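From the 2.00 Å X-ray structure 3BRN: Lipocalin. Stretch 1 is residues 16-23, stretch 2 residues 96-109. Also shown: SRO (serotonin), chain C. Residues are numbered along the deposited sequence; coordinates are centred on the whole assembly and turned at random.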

# COMPACT_ATOMS: atom_id res chain seq x y z
N TYR A 16 -12.04 -1.61 1.99
CA TYR A 16 -11.96 -1.81 3.43
C TYR A 16 -11.20 -3.10 3.79
O TYR A 16 -10.38 -3.10 4.70
CB TYR A 16 -13.34 -1.75 4.11
CG TYR A 16 -14.15 -3.00 4.01
CD1 TYR A 16 -15.01 -3.21 2.94
CD2 TYR A 16 -14.17 -3.92 5.06
CE1 TYR A 16 -15.80 -4.33 2.88
CE2 TYR A 16 -14.95 -5.05 5.00
CZ TYR A 16 -15.76 -5.25 3.90
OH TYR A 16 -16.52 -6.39 3.80
N LYS A 17 -11.38 -4.17 3.00
CA LYS A 17 -10.63 -5.40 3.22
C LYS A 17 -9.14 -5.25 2.92
O LYS A 17 -8.30 -5.83 3.59
CB LYS A 17 -11.22 -6.55 2.41
CG LYS A 17 -12.48 -7.15 3.01
CD LYS A 17 -13.40 -7.65 1.93
CE LYS A 17 -14.50 -8.52 2.51
NZ LYS A 17 -14.08 -9.94 2.57
N SER A 18 -8.80 -4.50 1.88
CA SER A 18 -7.41 -4.20 1.59
C SER A 18 -6.76 -3.40 2.74
O SER A 18 -5.65 -3.70 3.18
CB SER A 18 -7.29 -3.42 0.27
OG SER A 18 -5.96 -2.98 0.09
N VAL A 19 -7.43 -2.34 3.17
CA VAL A 19 -6.89 -1.46 4.20
C VAL A 19 -6.79 -2.16 5.57
O VAL A 19 -5.85 -1.93 6.32
CB VAL A 19 -7.74 -0.18 4.32
CG1 VAL A 19 -7.32 0.66 5.53
CG2 VAL A 19 -7.70 0.62 3.01
N ASN A 20 -7.72 -3.03 5.90
CA ASN A 20 -7.56 -3.84 7.08
C ASN A 20 -6.52 -4.91 6.98
O ASN A 20 -5.90 -5.23 7.92
CB ASN A 20 -8.87 -4.52 7.42
CG ASN A 20 -9.88 -3.59 7.93
OD1 ASN A 20 -9.60 -2.60 8.54
ND2 ASN A 20 -11.10 -3.93 7.70
N GLY A 21 -6.40 -5.51 5.82
CA GLY A 21 -5.38 -6.52 5.58
C GLY A 21 -5.50 -7.70 6.53
O GLY A 21 -6.60 -8.04 6.95
N PRO A 22 -4.35 -8.20 7.01
CA PRO A 22 -4.35 -9.39 7.85
C PRO A 22 -4.94 -9.10 9.23
O PRO A 22 -5.15 -10.02 10.02
CB PRO A 22 -2.86 -9.70 7.99
CG PRO A 22 -2.21 -8.36 7.95
CD PRO A 22 -3.04 -7.53 6.99
N GLY A 23 -5.18 -7.82 9.51
CA GLY A 23 -5.71 -7.41 10.81
C GLY A 23 -4.65 -7.04 11.83
O GLY A 23 -4.91 -7.01 13.03
N THR A 96 -6.76 3.43 -5.96
CA THR A 96 -7.68 2.37 -6.38
C THR A 96 -7.00 1.01 -6.19
O THR A 96 -5.88 0.81 -6.65
CB THR A 96 -8.08 2.51 -7.88
OG1 THR A 96 -8.59 3.82 -8.12
CG2 THR A 96 -9.14 1.48 -8.29
N VAL A 97 -7.72 0.07 -5.61
CA VAL A 97 -7.18 -1.28 -5.44
C VAL A 97 -7.39 -2.08 -6.72
O VAL A 97 -8.52 -2.35 -7.09
CB VAL A 97 -7.83 -2.00 -4.26
CG1 VAL A 97 -7.08 -3.30 -3.98
CG2 VAL A 97 -7.84 -1.10 -3.01
N LEU A 98 -6.31 -2.39 -7.43
CA LEU A 98 -6.42 -3.15 -8.68
C LEU A 98 -6.41 -4.63 -8.37
O LEU A 98 -6.90 -5.44 -9.15
CB LEU A 98 -5.25 -2.81 -9.61
CG LEU A 98 -5.11 -1.31 -9.91
CD1 LEU A 98 -3.95 -1.13 -10.85
CD2 LEU A 98 -6.43 -0.78 -10.52
N PHE A 99 -5.74 -4.99 -7.29
CA PHE A 99 -5.69 -6.37 -6.84
C PHE A 99 -5.24 -6.45 -5.39
O PHE A 99 -4.44 -5.65 -4.94
CB PHE A 99 -4.77 -7.21 -7.73
CG PHE A 99 -4.53 -8.61 -7.22
CD1 PHE A 99 -5.40 -9.64 -7.55
CD2 PHE A 99 -3.44 -8.89 -6.42
CE1 PHE A 99 -5.19 -10.93 -7.07
CE2 PHE A 99 -3.24 -10.16 -5.92
CZ PHE A 99 -4.10 -11.19 -6.26
N SER A 100 -5.74 -7.43 -4.65
CA SER A 100 -5.27 -7.61 -3.27
C SER A 100 -5.61 -9.01 -2.84
O SER A 100 -6.53 -9.61 -3.38
CB SER A 100 -5.97 -6.61 -2.35
OG SER A 100 -5.45 -6.69 -1.04
N ASP A 101 -4.81 -9.57 -1.93
CA ASP A 101 -5.15 -10.85 -1.32
C ASP A 101 -5.63 -10.64 0.12
O ASP A 101 -5.91 -11.60 0.85
CB ASP A 101 -3.96 -11.83 -1.38
CG ASP A 101 -2.80 -11.40 -0.51
OD1 ASP A 101 -2.86 -10.31 0.10
OD2 ASP A 101 -1.82 -12.17 -0.44
N TYR A 102 -5.71 -9.38 0.53
CA TYR A 102 -6.35 -9.02 1.79
C TYR A 102 -5.50 -9.46 2.98
O TYR A 102 -5.98 -9.51 4.11
CB TYR A 102 -7.74 -9.64 1.88
CG TYR A 102 -8.72 -9.11 0.85
CD1 TYR A 102 -8.51 -7.89 0.24
CD2 TYR A 102 -9.85 -9.84 0.50
CE1 TYR A 102 -9.40 -7.40 -0.70
CE2 TYR A 102 -10.74 -9.36 -0.44
CZ TYR A 102 -10.51 -8.14 -1.03
OH TYR A 102 -11.40 -7.65 -1.97
N ARG A 103 -4.24 -9.78 2.71
CA ARG A 103 -3.40 -10.45 3.70
C ARG A 103 -1.98 -9.89 3.68
O ARG A 103 -1.51 -9.31 4.66
CB ARG A 103 -3.37 -11.96 3.46
CG ARG A 103 -4.41 -12.73 4.25
CD ARG A 103 -4.13 -14.22 4.22
NE ARG A 103 -4.53 -14.83 2.95
CZ ARG A 103 -4.76 -16.13 2.78
NH1 ARG A 103 -4.62 -16.96 3.80
NH2 ARG A 103 -5.12 -16.59 1.59
N SER A 104 -1.29 -10.07 2.55
CA SER A 104 0.13 -9.76 2.46
C SER A 104 0.49 -8.63 1.51
O SER A 104 1.53 -7.99 1.68
CB SER A 104 0.93 -11.02 2.11
OG SER A 104 0.50 -11.56 0.87
N CYS A 105 -0.29 -8.45 0.45
CA CYS A 105 0.11 -7.51 -0.59
C CYS A 105 -1.06 -6.90 -1.35
O CYS A 105 -2.14 -7.50 -1.42
CB CYS A 105 1.10 -8.17 -1.56
SG CYS A 105 0.38 -9.54 -2.49
N ASP A 106 -0.87 -5.74 -1.93
CA ASP A 106 -1.85 -5.06 -2.75
C ASP A 106 -1.18 -4.53 -3.99
O ASP A 106 -0.04 -4.14 -3.94
CB ASP A 106 -2.41 -3.85 -2.05
CG ASP A 106 -2.83 -4.10 -0.65
OD1 ASP A 106 -3.75 -4.85 -0.43
OD2 ASP A 106 -2.26 -3.48 0.21
N VAL A 107 -1.91 -4.42 -5.08
CA VAL A 107 -1.47 -3.60 -6.20
C VAL A 107 -2.48 -2.46 -6.39
O VAL A 107 -3.67 -2.71 -6.50
CB VAL A 107 -1.38 -4.43 -7.48
CG1 VAL A 107 -1.01 -3.52 -8.69
CG2 VAL A 107 -0.36 -5.57 -7.27
N MET A 108 -1.99 -1.23 -6.45
CA MET A 108 -2.84 -0.06 -6.49
C MET A 108 -2.55 0.76 -7.75
O MET A 108 -1.42 0.74 -8.27
CB MET A 108 -2.51 0.87 -5.30
CG MET A 108 -2.55 0.23 -3.92
SD MET A 108 -4.13 -0.52 -3.52
CE MET A 108 -3.98 -0.59 -1.73
N ARG A 109 -3.51 1.61 -8.09
CA ARG A 109 -3.20 2.79 -8.89
C ARG A 109 -3.22 3.97 -7.90
O ARG A 109 -4.24 4.20 -7.27
CB ARG A 109 -4.25 3.01 -9.98
CG ARG A 109 -3.90 4.17 -10.94
CD ARG A 109 -4.97 4.36 -12.02
NE ARG A 109 -5.07 3.18 -12.87
CZ ARG A 109 -6.13 2.38 -12.95
NH1 ARG A 109 -7.27 2.70 -12.35
NH2 ARG A 109 -6.05 1.27 -13.68
OH SRO C . -4.59 3.34 4.83
CZ3 SRO C . -4.07 3.27 3.56
CH2 SRO C . -4.08 4.44 2.80
CZ2 SRO C . -3.45 4.47 1.55
CE2 SRO C . -2.90 3.29 1.09
NE1 SRO C . -2.28 2.91 -0.06
CD1 SRO C . -1.91 1.61 0.04
CG SRO C . -2.34 1.12 1.27
CD2 SRO C . -2.97 2.18 1.92
CE3 SRO C . -3.53 2.18 3.10
CB SRO C . -2.17 -0.30 1.77
CA SRO C . -3.54 -0.99 1.89
NZ SRO C . -3.35 -2.30 2.53
O HOH W 1 -4.06 -6.43 1.71

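How does the helix first meet the second stretch? Tyr-16 makes no contact there, and the meeting begins one residue later, at Lys-17, whose CA-to-CB bond points toward the other stretch. Lys-17 CB lies 3.6 Å from the centroid of the Tyr-102 ring, only 8° off the ring normal, so a C-H group sits almost squarely over one face of the aromatic ring. This CH-pi contact uses the start of the lysine side chain; the ammonium NZ has no part in it. The ring also reaches the backbone of the next residue, with Ser-18 N 3.8 Å from Tyr-102 CD1.

What does Ser-18 do once buried? Its hydroxyl gives the contact's one direct hydrogen bond across the stretches, a weak one from Ser-18 OG to Asp-106 OD1 at 2.9 Å. Asp-106 OD1 also accepts a shorter bond within stretch 2, from Ser-100 OG at 2.6 Å, and Ser-100 OG in turn accepts one from Tyr-102 N at 3.1 Å. The loop is thereby tied to the strand residue that the helix engages. Carbon atoms also lie near the serine: Met-108 CE is 3.6 Å from Ser-18 OG, and Val-97 CG2 is 4.1 Å from Ser-18 CB.

How do water and serotonin extend this link? Water 1 donates to Asp-106 OD1 at 2.7 Å and, weakly, to Ser-18 O at 3.5 Å, bridging the two stretches. Serotonin makes a second bridge: its amine NZ donates to Ser-18 O and to Asp-106 OD2, each at 2.8 Å. The two carboxylate oxygens thus have different partners, OD2 holding the amine while OD1 receives the serine hydroxyls and the water. The CA-to-CB bond of Val-19 points away from stretch 2, but Val-19 CG1 comes within 3.9 Å of serotonin OH.

What does the chain do where the helix ends? Asn-20 makes no contact across the stretches, but it begins a type II' turn that ends at Gly-23, closed by a hydrogen bond from Gly-23 N to Asn-20 O at 3.1 Å. Gly-21 leaves the helix with positive phi, which favours glycine, and a CB here would clash with Pro-22 CD. Backbone now meets backbone: Gly-21 C is 3.1 Å from Tyr-102 O, and Gly-21 CA makes a C-H...O contact with that oxygen at 3.4 Å. Pro-22 follows, its CD 3.3 Å from Arg-103 O, while the CA-to-CB bond of Arg-103 points away. Gly-23 lies beyond the contact.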